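Local coordinates for MATE family efflux transporter (Vibrio cholerae, PDB 6IDP), which probably exports drugs and other toxic compounds across the bacterial inner membrane in exchange for protons, as a member of the MATE multidrug transporter family, at residues Thr72-Arg77 against Thr231-Ile236; Met237-Leu242 against Gly377-Ala382; Arg296-Gly299 against His305-Gln308; Gly361-Cys366 against Ala387-Ala392; Met367-Val372 against Leu427-Ala432. One frame throughout, in Å; residues are numbered along the deposited sequence.

In the fold
All five contacts join helices of a single, almost wholly helical chain. Contact 1 ties helix 54-80 to helix 226-259 and closes before contact 2 opens. Contact 2, about 10 Å away between centres, uses the same helix 226-259 and touches contact 1 through His235 and Ser379. Contact 3, nested inside contact 2 along the chain, packs helix 281-299 on helix 303-330 and meets contact 1 at Arg77 and Leu298. Contacts 4 and 5, centres about 11 Å apart, both join helix 360-375 to helix 379-435, which contact 2 also uses, and their segments alternate along the chain. Contact 1 thus joins the two halves of the transporter, while contacts 2 to 5 pack helices of the second half against one another.

Contact 1 of 5, residues Thr72-Arg77 against Thr231-Ile236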
# COMPACT_ATOMS: atom_id res chain seq x y z
N THR A 72 8.26 -8.83 -7.04
CA THR A 72 7.75 -8.48 -8.36
C THR A 72 8.86 -8.02 -9.29
O THR A 72 8.92 -8.44 -10.45
CB THR A 72 6.67 -7.38 -8.26
OG1 THR A 72 5.46 -7.95 -7.72
CG2 THR A 72 6.37 -6.79 -9.62
N ALA A 73 9.75 -7.17 -8.79
CA ALA A 73 10.82 -6.61 -9.60
C ALA A 73 11.84 -7.67 -10.05
O ALA A 73 12.24 -7.70 -11.21
CB ALA A 73 11.53 -5.50 -8.83
N VAL A 74 12.26 -8.53 -9.13
CA VAL A 74 13.31 -9.49 -9.45
C VAL A 74 12.79 -10.65 -10.28
O VAL A 74 13.44 -11.07 -11.25
CB VAL A 74 13.98 -10.02 -8.17
CG1 VAL A 74 15.04 -11.05 -8.51
CG2 VAL A 74 14.60 -8.87 -7.38
N ILE A 75 11.62 -11.17 -9.93
CA ILE A 75 11.07 -12.32 -10.64
C ILE A 75 10.60 -11.97 -12.05
O ILE A 75 10.86 -12.72 -12.99
CB ILE A 75 9.91 -12.96 -9.85
CG1 ILE A 75 10.44 -13.58 -8.56
CG2 ILE A 75 9.20 -14.02 -10.69
CD1 ILE A 75 9.44 -14.43 -7.82
N SER A 76 9.93 -10.83 -12.22
CA SER A 76 9.43 -10.45 -13.54
C SER A 76 10.59 -10.18 -14.50
O SER A 76 10.52 -10.53 -15.68
CB SER A 76 8.50 -9.23 -13.46
OG SER A 76 9.19 -8.07 -13.03
N ARG A 77 11.65 -9.57 -14.00
CA ARG A 77 12.84 -9.32 -14.82
C ARG A 77 13.48 -10.64 -15.24
O ARG A 77 13.89 -10.79 -16.39
CB ARG A 77 13.85 -8.46 -14.07
CG ARG A 77 15.06 -8.09 -14.90
CD ARG A 77 15.92 -7.05 -14.20
NE ARG A 77 17.07 -6.68 -15.00
CZ ARG A 77 17.86 -5.64 -14.74
NH1 ARG A 77 17.61 -4.86 -13.69
NH2 ARG A 77 18.89 -5.37 -15.53
N THR A 231 20.69 -11.55 -2.03
CA THR A 231 21.29 -10.25 -2.29
C THR A 231 20.45 -9.46 -3.29
O THR A 231 20.24 -8.26 -3.13
CB THR A 231 22.73 -10.39 -2.82
OG1 THR A 231 23.52 -11.09 -1.85
CG2 THR A 231 23.34 -9.03 -3.10
N ALA A 232 19.98 -10.14 -4.33
CA ALA A 232 19.14 -9.51 -5.34
C ALA A 232 17.82 -9.03 -4.74
O ALA A 232 17.40 -7.90 -4.98
CB ALA A 232 18.89 -10.47 -6.50
N LEU A 233 17.18 -9.90 -3.97
CA LEU A 233 15.92 -9.55 -3.32
C LEU A 233 16.13 -8.43 -2.29
O LEU A 233 15.37 -7.47 -2.24
CB LEU A 233 15.30 -10.77 -2.65
CG LEU A 233 14.72 -11.84 -3.59
CD1 LEU A 233 14.39 -13.11 -2.83
CD2 LEU A 233 13.48 -11.31 -4.31
N GLY A 234 17.19 -8.57 -1.49
CA GLY A 234 17.48 -7.63 -0.42
C GLY A 234 17.81 -6.23 -0.91
O GLY A 234 17.52 -5.25 -0.22
N HIS A 235 18.41 -6.14 -2.09
CA HIS A 235 18.76 -4.85 -2.69
C HIS A 235 17.53 -3.97 -2.91
O HIS A 235 17.63 -2.74 -2.88
CB HIS A 235 19.48 -5.07 -4.02
CG HIS A 235 19.74 -3.81 -4.78
ND1 HIS A 235 20.66 -2.87 -4.37
CD2 HIS A 235 19.19 -3.32 -5.92
CE1 HIS A 235 20.67 -1.86 -5.23
NE2 HIS A 235 19.78 -2.11 -6.18
N ILE A 236 16.39 -4.60 -3.15
CA ILE A 236 15.15 -3.87 -3.36
C ILE A 236 14.39 -3.73 -2.04
O ILE A 236 13.93 -2.65 -1.68
CB ILE A 236 14.22 -4.56 -4.38
CG1 ILE A 236 14.98 -4.91 -5.66
CG2 ILE A 236 13.01 -3.69 -4.67
CD1 ILE A 236 15.15 -3.75 -6.62
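Val74, on helix 54-80, meets Ala232, Leu233 and Ile236 of helix 226-259 in an apolar helix-helix contact between the two halves of the transporter. The axes of the two short segments approach to 9.6 Å and run at 135°, midway between perpendicular and antiparallel.

Van der Waals contacts carry the interface. One branch of Val74 does most of the work: CG2, anti to the carbonyl carbon, comes within 4.1 Å of Leu233 CD2 and 4.3 Å of Ile236 CG1. The other branch, CG1, faces the Ala232 methyl, with Val74 CG1 and Ala232 CB 4.4 Å apart. The side chains of Val74 and Leu233 cross at about a right angle, and the leucine brings only CD2 to the valine. Val74 CG2 also lies 3.8 Å from the backbone oxygen Ala232 O, a contact without a hydrogen bond.

The Ser76 hydroxyl turns back into its own helix. Thr72 O takes both the backbone N of Ser76 and this hydroxyl, the Ser76 OG to Thr72 O bond being 2.6 Å long. Leu90 of helix 84-111 also packs on Val74, and Leu93 and Val94 of that helix on Leu233.

With no hydrogen bond or salt bridge crossing between the segments, the attraction here rests on shape and dispersion, without the directional hold of a polar link.

Contact 2 of 5, residues Met237-Leu242 against Gly377-Ala382. With OLC ((2R)-2,3-dihydroxypropyl (9Z)-octadec-9-enoate), chain S.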
# COMPACT_ATOMS: atom_id res chain seq x y z
N MET A 237 14.30 -4.85 -1.33
CA MET A 237 13.48 -4.95 -0.13
C MET A 237 13.93 -4.01 0.99
O MET A 237 13.10 -3.43 1.70
CB MET A 237 13.49 -6.39 0.37
CG MET A 237 12.76 -6.60 1.68
SD MET A 237 12.71 -8.34 2.14
CE MET A 237 14.42 -8.79 1.89
N GLY A 238 15.24 -3.87 1.15
CA GLY A 238 15.80 -2.96 2.15
C GLY A 238 15.28 -1.54 2.02
O GLY A 238 14.57 -1.06 2.90
N PRO A 239 15.63 -0.86 0.91
CA PRO A 239 15.15 0.50 0.64
C PRO A 239 13.63 0.60 0.57
O PRO A 239 13.07 1.62 0.97
CB PRO A 239 15.78 0.83 -0.71
CG PRO A 239 17.00 -0.02 -0.78
CD PRO A 239 16.62 -1.30 -0.09
N ALA A 240 12.98 -0.44 0.07
CA ALA A 240 11.52 -0.43 -0.08
C ALA A 240 10.83 -0.45 1.28
O ALA A 240 9.80 0.20 1.46
CB ALA A 240 11.06 -1.61 -0.92
N MET A 241 11.40 -1.18 2.23
CA MET A 241 10.89 -1.21 3.60
C MET A 241 11.02 0.15 4.26
O MET A 241 10.11 0.60 4.96
CB MET A 241 11.62 -2.26 4.43
CG MET A 241 11.10 -3.67 4.25
SD MET A 241 11.92 -4.80 5.39
CE MET A 241 11.22 -6.36 4.87
N LEU A 242 12.17 0.79 4.07
CA LEU A 242 12.42 2.12 4.61
C LEU A 242 11.38 3.12 4.11
O LEU A 242 10.97 4.02 4.85
CB LEU A 242 13.82 2.60 4.24
CG LEU A 242 14.92 2.37 5.27
CD1 LEU A 242 16.25 2.89 4.74
CD2 LEU A 242 14.55 3.06 6.57
N GLY A 377 14.76 -1.92 -10.72
CA GLY A 377 15.85 -2.31 -9.85
C GLY A 377 16.60 -1.13 -9.26
O GLY A 377 17.64 -1.30 -8.63
N LYS A 378 16.06 0.07 -9.46
CA LYS A 378 16.65 1.28 -8.90
C LYS A 378 15.96 1.64 -7.59
O LYS A 378 15.23 2.63 -7.51
CB LYS A 378 16.56 2.43 -9.90
CG LYS A 378 17.23 2.11 -11.24
CD LYS A 378 16.95 3.18 -12.27
CE LYS A 378 17.53 2.80 -13.63
NZ LYS A 378 19.01 2.65 -13.59
N SER A 379 16.21 0.83 -6.56
CA SER A 379 15.49 0.96 -5.30
C SER A 379 15.93 2.17 -4.48
O SER A 379 15.17 2.70 -3.68
CB SER A 379 15.66 -0.32 -4.47
OG SER A 379 17.03 -0.64 -4.31
N TYR A 380 17.17 2.62 -4.69
CA TYR A 380 17.68 3.77 -3.96
C TYR A 380 17.19 5.08 -4.58
O TYR A 380 17.03 6.08 -3.88
CB TYR A 380 19.21 3.74 -3.90
CG TYR A 380 19.73 2.68 -2.97
CD1 TYR A 380 19.83 2.92 -1.60
CD2 TYR A 380 20.11 1.43 -3.44
CE1 TYR A 380 20.30 1.95 -0.74
CE2 TYR A 380 20.58 0.45 -2.59
CZ TYR A 380 20.67 0.72 -1.24
OH TYR A 380 21.14 -0.25 -0.38
N VAL A 381 16.95 5.06 -5.89
CA VAL A 381 16.29 6.18 -6.54
C VAL A 381 14.85 6.28 -6.04
O VAL A 381 14.33 7.38 -5.81
CB VAL A 381 16.30 6.05 -8.08
CG1 VAL A 381 15.40 7.10 -8.73
CG2 VAL A 381 17.72 6.16 -8.61
N ALA A 382 14.21 5.13 -5.85
CA ALA A 382 12.84 5.07 -5.35
C ALA A 382 12.75 5.61 -3.92
O ALA A 382 11.82 6.33 -3.58
CB ALA A 382 12.31 3.65 -5.42
C18 OLC S . 15.48 8.00 5.12
C10 OLC S . 21.17 8.12 -2.41
C9 OLC S . 21.22 8.09 -3.76
C17 OLC S . 16.47 8.80 4.31
C11 OLC S . 20.02 7.48 -1.66
C8 OLC S . 20.13 7.40 -4.55
C16 OLC S . 16.74 8.10 3.00
C12 OLC S . 20.30 7.54 -0.17
C7 OLC S . 20.04 8.01 -5.93
C15 OLC S . 17.73 8.90 2.18
C13 OLC S . 19.47 8.65 0.45
C6 OLC S . 21.39 7.92 -6.61
C14 OLC S . 18.19 8.07 1.00
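A proline kink in helix 226-259 fits against the first turn of helix 379-435, where Pro239 meets Ser379 and Tyr380. The N of Pro239 makes no bond to the turn before, so the helix bends at this point. On the opposing segment Gly377, with positive phi, closes the preceding helix in a Schellman motif, and Lys378 is the N-cap of helix 379-435.

Pro239 is central to the contact. Pro239 CG lies over one face of the Tyr380 ring, 3.9 Å from the centroid and 15° off the ring normal, a CH-pi contact displaced slightly toward the rim. Tyr380 CG stands anti to the carbonyl carbon (chi1 -72°), which brings the ring face against the proline although the CB itself does not point at it. Tyr380 CZ and CE1 are both 3.8 Å from Pro239 CG.

Ser379 also meets the proline. Pro239 CB rests 3.6 Å from the backbone oxygen Ser379 O. The serine hydroxyl is directed between its own backbone N and carbonyl carbon (chi1 54°), where OG hydrogen-bonds to His235 O. This is the carbonyl one turn back that an N-H at position 239 would have taken, so the hydroxyl serves an acceptor that the proline cannot. The same helix thus supplies both the apolar neighbour and the polar partner of Ser379. The ring of His235 also meets that of Tyr380.

A monoolein chain (OLC, chain S) passes the same turn, its C8 3.4 Å from Tyr380 O. At the serine, Pro239 CG sits 3.6 Å from Ser379 OG.

Contact 3 of 5, residues Arg296-Gly299 against His305-Gln308. With OLC ((2R)-2,3-dihydroxypropyl (9Z)-octadec-9-enoate), chain H.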
# COMPACT_ATOMS: atom_id res chain seq x y z
N ARG A 296 9.30 -7.16 -16.46
CA ARG A 296 9.39 -8.14 -17.54
C ARG A 296 9.97 -7.51 -18.80
O ARG A 296 10.80 -8.11 -19.48
CB ARG A 296 8.02 -8.75 -17.84
CG ARG A 296 8.09 -10.01 -18.71
CD ARG A 296 6.77 -10.29 -19.41
NE ARG A 296 6.35 -9.17 -20.24
CZ ARG A 296 6.83 -8.89 -21.44
NH1 ARG A 296 7.78 -9.66 -21.98
NH2 ARG A 296 6.38 -7.84 -22.12
N MET A 297 9.53 -6.29 -19.11
CA MET A 297 10.00 -5.59 -20.31
C MET A 297 11.49 -5.27 -20.21
O MET A 297 12.21 -5.35 -21.21
CB MET A 297 9.18 -4.32 -20.55
CG MET A 297 7.80 -4.58 -21.14
SD MET A 297 6.82 -3.08 -21.41
CE MET A 297 7.08 -2.23 -19.87
N LEU A 298 11.94 -4.90 -19.01
CA LEU A 298 13.36 -4.64 -18.79
C LEU A 298 14.20 -5.89 -19.05
O LEU A 298 15.27 -5.81 -19.66
CB LEU A 298 13.61 -4.13 -17.37
CG LEU A 298 15.07 -3.86 -17.00
CD1 LEU A 298 15.72 -2.91 -18.00
CD2 LEU A 298 15.20 -3.31 -15.58
N GLY A 299 13.71 -7.03 -18.60
CA GLY A 299 14.42 -8.29 -18.80
C GLY A 299 14.51 -8.67 -20.26
O GLY A 299 15.52 -9.23 -20.70
N HIS A 305 9.14 0.21 -25.25
CA HIS A 305 7.84 -0.06 -24.67
C HIS A 305 7.75 0.38 -23.21
O HIS A 305 6.69 0.80 -22.75
CB HIS A 305 7.50 -1.54 -24.79
CG HIS A 305 7.23 -1.99 -26.19
ND1 HIS A 305 7.30 -3.31 -26.58
CD2 HIS A 305 6.88 -1.29 -27.29
CE1 HIS A 305 7.02 -3.40 -27.86
NE2 HIS A 305 6.75 -2.19 -28.32
N ILE A 306 8.87 0.28 -22.48
CA ILE A 306 8.91 0.76 -21.11
C ILE A 306 8.61 2.26 -21.07
O ILE A 306 7.72 2.70 -20.34
CB ILE A 306 10.28 0.50 -20.44
CG1 ILE A 306 10.46 -0.99 -20.14
CG2 ILE A 306 10.41 1.30 -19.15
CD1 ILE A 306 11.79 -1.34 -19.51
N ARG A 307 9.34 3.03 -21.86
CA ARG A 307 9.15 4.48 -21.91
C ARG A 307 7.73 4.84 -22.34
O ARG A 307 7.11 5.72 -21.75
CB ARG A 307 10.18 5.12 -22.84
CG ARG A 307 11.60 5.06 -22.30
CD ARG A 307 12.24 6.44 -22.28
NE ARG A 307 12.74 6.81 -23.60
CZ ARG A 307 12.94 8.06 -23.99
NH1 ARG A 307 12.67 9.07 -23.18
NH2 ARG A 307 13.40 8.31 -25.21
N GLN A 308 7.22 4.14 -23.35
CA GLN A 308 5.86 4.38 -23.83
C GLN A 308 4.81 4.08 -22.76
O GLN A 308 3.92 4.89 -22.50
CB GLN A 308 5.59 3.55 -25.09
CG GLN A 308 6.42 3.98 -26.30
CD GLN A 308 6.06 3.23 -27.57
OE1 GLN A 308 5.74 2.04 -27.56
NE2 GLN A 308 6.13 3.94 -28.70
C18 OLC H . 15.60 12.15 -21.00
C10 OLC H . 15.45 4.55 -25.05
C9 OLC H . 14.41 4.22 -25.85
C17 OLC H . 15.44 10.83 -20.27
C11 OLC H . 15.95 5.97 -24.97
C8 OLC H . 13.69 5.26 -26.68
C16 OLC H . 15.48 9.67 -21.24
C12 OLC H . 16.73 6.19 -23.69
C7 OLC H . 12.20 4.98 -26.67
C15 OLC H . 16.91 9.27 -21.53
C13 OLC H . 16.14 7.37 -22.94
C6 OLC H . 11.43 6.26 -26.92
C14 OLC H . 17.02 7.77 -21.77
C5 OLC H . 10.05 6.16 -26.32
C4 OLC H . 9.47 7.54 -26.09
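Met297 and Ile306 form the heart of a helix-turn connection, in which the end of helix 281-299 packs on the start of helix 303-330 across a short turn. Their side chains slide past each other in opposite directions. The methionine clasps the isoleucine at two points: Met297 CB is 3.6 Å from Ile306 CG1, and Met297 CE comes equally near that same carbon. A bend at the last torsion of Met297 (chi3 -46°) curls the methyl back to it.

Ile306 CG1, anti to the carbonyl carbon, carries CD1 on to the backbone of the other helix. Ile306 CD1 packs there 3.6 Å from Leu298 N and 4.0 Å from Leu298 CB.

His305 takes the smaller share. Met297 SD touches His305 CB at 3.8 Å, the two side chains crossing at about a right angle, while the imidazole leads away and a weak hydrogen bond links His305 ND1 and Glu302 OE1. Leu376 covers both Leu298 and Ile306.

Beyond this connection, Arg307 turns to the lipid. A monoolein chain (OLC, chain H) lies across one face of its guanidinium, with C13 of the lipid 3.4 Å from Arg307 CZ.

Contact 4 of 5, residues Gly361-Cys366 against Ala387-Ala392; sequences GALGIC and ALRLFA
Leu363 and Cys366, one turn apart on helix 360-375, both pack against Arg389 in a helix-helix contact within the second MatE half. The partner helix 379-435 has a wider pi-type turn at 388-392, which begins just before the arginine.

Leu363 comes first along the segment. Its CG is anti to the backbone N (chi1 -180°), and this carries CD1 over one face of the Arg389 guanidinium, 3.4 Å above the plane and displaced toward the rim. Leu363 CD1 is 3.7 Å from Arg389 NE and just as near CZ and NH2, whereas its other methyl, CD2, approaches only NH2, at 4.0 Å. The leucine and arginine side chains run at a slant to each other.

Three residues on, Cys366 points its CB toward the other helix and lays its sulfur beside the base of the same arginine. Cys366 SG is 3.8 Å from Arg389 CG and 3.9 Å from Arg389 CB, so the thiol packs on the aliphatic stem while Leu363 takes the charged end.

A bend at chi2 of Arg389 (-97°) turns the chain between these two neighbours. Its charged end is held within its own long helix, where Tyr394 makes a cation-pi contact with it and Asn418 also touches Leu363. Besides its apolar neighbour Leu363 CD1, Arg389 NH2 has a hydrogen bond to Asn418 OD1.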
# COMPACT_ATOMS: atom_id res chain seq x y z
N GLY A 361 -3.02 14.57 -8.79
CA GLY A 361 -2.45 14.10 -10.03
C GLY A 361 -0.94 14.07 -9.92
O GLY A 361 -0.29 13.08 -10.30
N ALA A 362 -0.37 15.15 -9.40
CA ALA A 362 1.07 15.25 -9.20
C ALA A 362 1.56 14.27 -8.14
O ALA A 362 2.64 13.71 -8.26
CB ALA A 362 1.44 16.68 -8.81
N LEU A 363 0.76 14.06 -7.09
CA LEU A 363 1.11 13.10 -6.06
C LEU A 363 1.07 11.69 -6.63
O LEU A 363 1.93 10.86 -6.32
CB LEU A 363 0.17 13.22 -4.85
CG LEU A 363 0.41 12.27 -3.68
CD1 LEU A 363 1.84 12.38 -3.17
CD2 LEU A 363 -0.58 12.53 -2.55
N GLY A 364 0.07 11.43 -7.46
CA GLY A 364 -0.05 10.16 -8.15
C GLY A 364 1.17 9.87 -9.02
O GLY A 364 1.60 8.72 -9.11
N ILE A 365 1.71 10.90 -9.66
CA ILE A 365 2.92 10.76 -10.46
C ILE A 365 4.09 10.33 -9.58
O ILE A 365 4.86 9.44 -9.95
CB ILE A 365 3.29 12.08 -11.18
CG1 ILE A 365 2.26 12.41 -12.26
CG2 ILE A 365 4.69 11.98 -11.78
CD1 ILE A 365 2.18 11.37 -13.37
N CYS A 366 4.19 10.95 -8.41
CA CYS A 366 5.23 10.62 -7.44
C CYS A 366 5.12 9.16 -7.00
O CYS A 366 6.13 8.46 -6.91
CB CYS A 366 5.14 11.56 -6.23
SG CYS A 366 6.51 11.40 -5.07
N ALA A 387 11.68 9.96 0.09
CA ALA A 387 12.22 10.78 1.16
C ALA A 387 12.12 12.27 0.85
O ALA A 387 11.75 13.07 1.71
CB ALA A 387 13.66 10.40 1.44
N LEU A 388 12.45 12.64 -0.39
CA LEU A 388 12.37 14.03 -0.83
C LEU A 388 10.94 14.56 -0.73
O LEU A 388 10.71 15.67 -0.27
CB LEU A 388 12.87 14.18 -2.26
CG LEU A 388 14.38 14.27 -2.47
CD1 LEU A 388 14.72 14.34 -3.95
CD2 LEU A 388 14.94 15.48 -1.73
N ARG A 389 9.99 13.74 -1.18
CA ARG A 389 8.58 14.08 -1.13
C ARG A 389 8.17 14.44 0.29
O ARG A 389 7.44 15.41 0.51
CB ARG A 389 7.73 12.91 -1.64
CG ARG A 389 6.25 13.23 -1.79
CD ARG A 389 5.42 12.77 -0.60
NE ARG A 389 4.14 13.47 -0.54
CZ ARG A 389 3.13 13.10 0.24
NH1 ARG A 389 3.24 12.03 1.02
NH2 ARG A 389 2.00 13.80 0.23
N LEU A 390 8.65 13.67 1.25
CA LEU A 390 8.26 13.84 2.64
C LEU A 390 8.93 15.02 3.33
O LEU A 390 8.27 15.94 3.79
CB LEU A 390 8.58 12.56 3.43
CG LEU A 390 7.39 11.96 4.17
CD1 LEU A 390 6.41 13.05 4.56
CD2 LEU A 390 6.71 10.89 3.31
N PHE A 391 10.26 14.97 3.40
CA PHE A 391 11.00 15.86 4.28
C PHE A 391 11.48 17.13 3.60
O PHE A 391 11.77 18.12 4.27
CB PHE A 391 12.18 15.10 4.89
CG PHE A 391 11.77 13.91 5.70
CD1 PHE A 391 11.19 14.07 6.96
CD2 PHE A 391 11.95 12.62 5.22
CE1 PHE A 391 10.81 12.97 7.71
CE2 PHE A 391 11.58 11.52 5.97
CZ PHE A 391 11.00 11.70 7.21
N ALA A 392 11.57 17.12 2.27
CA ALA A 392 12.04 18.29 1.54
C ALA A 392 10.88 19.16 1.05
O ALA A 392 10.99 20.38 0.99
CB ALA A 392 12.91 17.87 0.36

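Contact 5 of 5, residues Met367-Val372 against Leu427-Ala432; sequences MLMVSV and LAYQKA
Met369 and Tyr429 cross at about a right angle, the thioether of one running past the base of the aromatic ring of the other. The sulfur does the touching: Met369 SD is 3.5 Å from Tyr429 CB and the same distance from Tyr429 CG. Seen from the ring, SD lies 4.1 Å from its centroid and 40° off the normal, an oblique Met-aromatic contact in which the sulfur sits near the CG end, next to CD2, and not over the middle.

The bends of the methionine explain this placement. Its CB does not aim at the other helix, but a turn at chi2 (-60°) and a further one at chi3 bring SD across to the tyrosine. Tyr429, by contrast, points its CB toward helix 360-375 and holds its ring there with CG anti to the backbone N.

Val372, one turn beyond Met369, meets a different part of the ring. Its CG1 branch, anti to the backbone N, comes 3.9 Å from Tyr429 CE1, again obliquely. Met369 and Val372 thus lie at two places along the phenol, one by its root and one farther out. No hydrogen bond joins the two segments; Ser371 OG instead bonds to Leu368 O in its own helix at 2.8 Å.

Other helices close around the contact. Val310 of helix 303-330 packs on both Met369 and Tyr429, and Cys314 of that helix on Met369. Leu290 of helix 281-299 lies against Val372, placing the Met369-Tyr429 pair within a bundle of four helix segments.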
# COMPACT_ATOMS: atom_id res chain seq x y z
N MET A 367 3.90 8.72 -6.72
CA MET A 367 3.64 7.33 -6.37
C MET A 367 4.04 6.41 -7.52
O MET A 367 4.62 5.35 -7.30
CB MET A 367 2.16 7.12 -6.04
CG MET A 367 1.69 7.88 -4.81
SD MET A 367 -0.12 7.92 -4.67
CE MET A 367 -0.50 6.18 -4.61
N LEU A 368 3.73 6.83 -8.74
CA LEU A 368 4.00 6.05 -9.93
C LEU A 368 5.50 5.90 -10.16
O LEU A 368 5.99 4.81 -10.45
CB LEU A 368 3.35 6.70 -11.15
CG LEU A 368 2.59 5.82 -12.14
CD1 LEU A 368 1.45 5.09 -11.45
CD2 LEU A 368 2.07 6.65 -13.29
N MET A 369 6.22 7.00 -10.01
CA MET A 369 7.66 7.01 -10.24
C MET A 369 8.41 6.14 -9.23
O MET A 369 9.41 5.52 -9.58
CB MET A 369 8.19 8.45 -10.21
CG MET A 369 7.68 9.32 -11.35
SD MET A 369 8.12 8.70 -12.99
CE MET A 369 6.60 7.93 -13.52
N VAL A 370 7.92 6.10 -7.99
CA VAL A 370 8.51 5.23 -6.97
C VAL A 370 8.41 3.77 -7.39
O VAL A 370 9.40 3.04 -7.37
CB VAL A 370 7.84 5.41 -5.59
CG1 VAL A 370 8.23 4.28 -4.65
CG2 VAL A 370 8.21 6.76 -4.99
N SER A 371 7.21 3.35 -7.78
CA SER A 371 6.97 1.97 -8.18
C SER A 371 7.72 1.60 -9.45
O SER A 371 8.17 0.47 -9.61
CB SER A 371 5.47 1.72 -8.36
OG SER A 371 4.97 2.42 -9.48
N VAL A 372 7.87 2.57 -10.36
CA VAL A 372 8.59 2.35 -11.61
C VAL A 372 10.09 2.21 -11.35
O VAL A 372 10.74 1.33 -11.91
CB VAL A 372 8.34 3.49 -12.62
CG1 VAL A 372 9.37 3.47 -13.74
CG2 VAL A 372 6.93 3.40 -13.19
N LEU A 427 11.47 14.23 -12.78
CA LEU A 427 12.83 14.63 -13.12
C LEU A 427 13.85 13.58 -12.69
O LEU A 427 14.82 13.30 -13.40
CB LEU A 427 13.18 15.98 -12.49
CG LEU A 427 12.43 17.19 -13.05
CD1 LEU A 427 12.79 18.45 -12.26
CD2 LEU A 427 12.75 17.37 -14.52
N ALA A 428 13.63 13.01 -11.51
CA ALA A 428 14.51 11.98 -10.96
C ALA A 428 14.44 10.70 -11.81
O ALA A 428 15.45 10.04 -12.02
CB ALA A 428 14.14 11.68 -9.52
N TYR A 429 13.24 10.37 -12.26
CA TYR A 429 13.03 9.25 -13.17
C TYR A 429 13.77 9.45 -14.48
O TYR A 429 14.37 8.52 -15.02
CB TYR A 429 11.53 9.06 -13.43
CG TYR A 429 11.21 8.20 -14.64
CD1 TYR A 429 11.64 6.88 -14.72
CD2 TYR A 429 10.45 8.70 -15.69
CE1 TYR A 429 11.34 6.09 -15.82
CE2 TYR A 429 10.14 7.92 -16.79
CZ TYR A 429 10.59 6.61 -16.85
OH TYR A 429 10.28 5.83 -17.94
N GLN A 430 13.72 10.67 -15.01
CA GLN A 430 14.39 10.98 -16.26
C GLN A 430 15.90 10.95 -16.10
O GLN A 430 16.62 10.51 -17.00
CB GLN A 430 13.94 12.34 -16.79
CG GLN A 430 12.52 12.34 -17.30
CD GLN A 430 12.28 13.38 -18.38
OE1 GLN A 430 11.84 13.06 -19.48
NE2 GLN A 430 12.58 14.64 -18.07
N LYS A 431 16.39 11.40 -14.95
CA LYS A 431 17.82 11.37 -14.67
C LYS A 431 18.29 9.93 -14.49
O LYS A 431 19.41 9.58 -14.89
CB LYS A 431 18.15 12.19 -13.42
CG LYS A 431 19.64 12.36 -13.19
CD LYS A 431 19.92 12.96 -11.83
CE LYS A 431 21.41 13.18 -11.64
NZ LYS A 431 21.74 13.58 -10.24
N ALA A 432 17.44 9.11 -13.90
CA ALA A 432 17.74 7.70 -13.70
C ALA A 432 17.92 6.96 -15.02
O ALA A 432 18.79 6.10 -15.14
CB ALA A 432 16.66 7.04 -12.87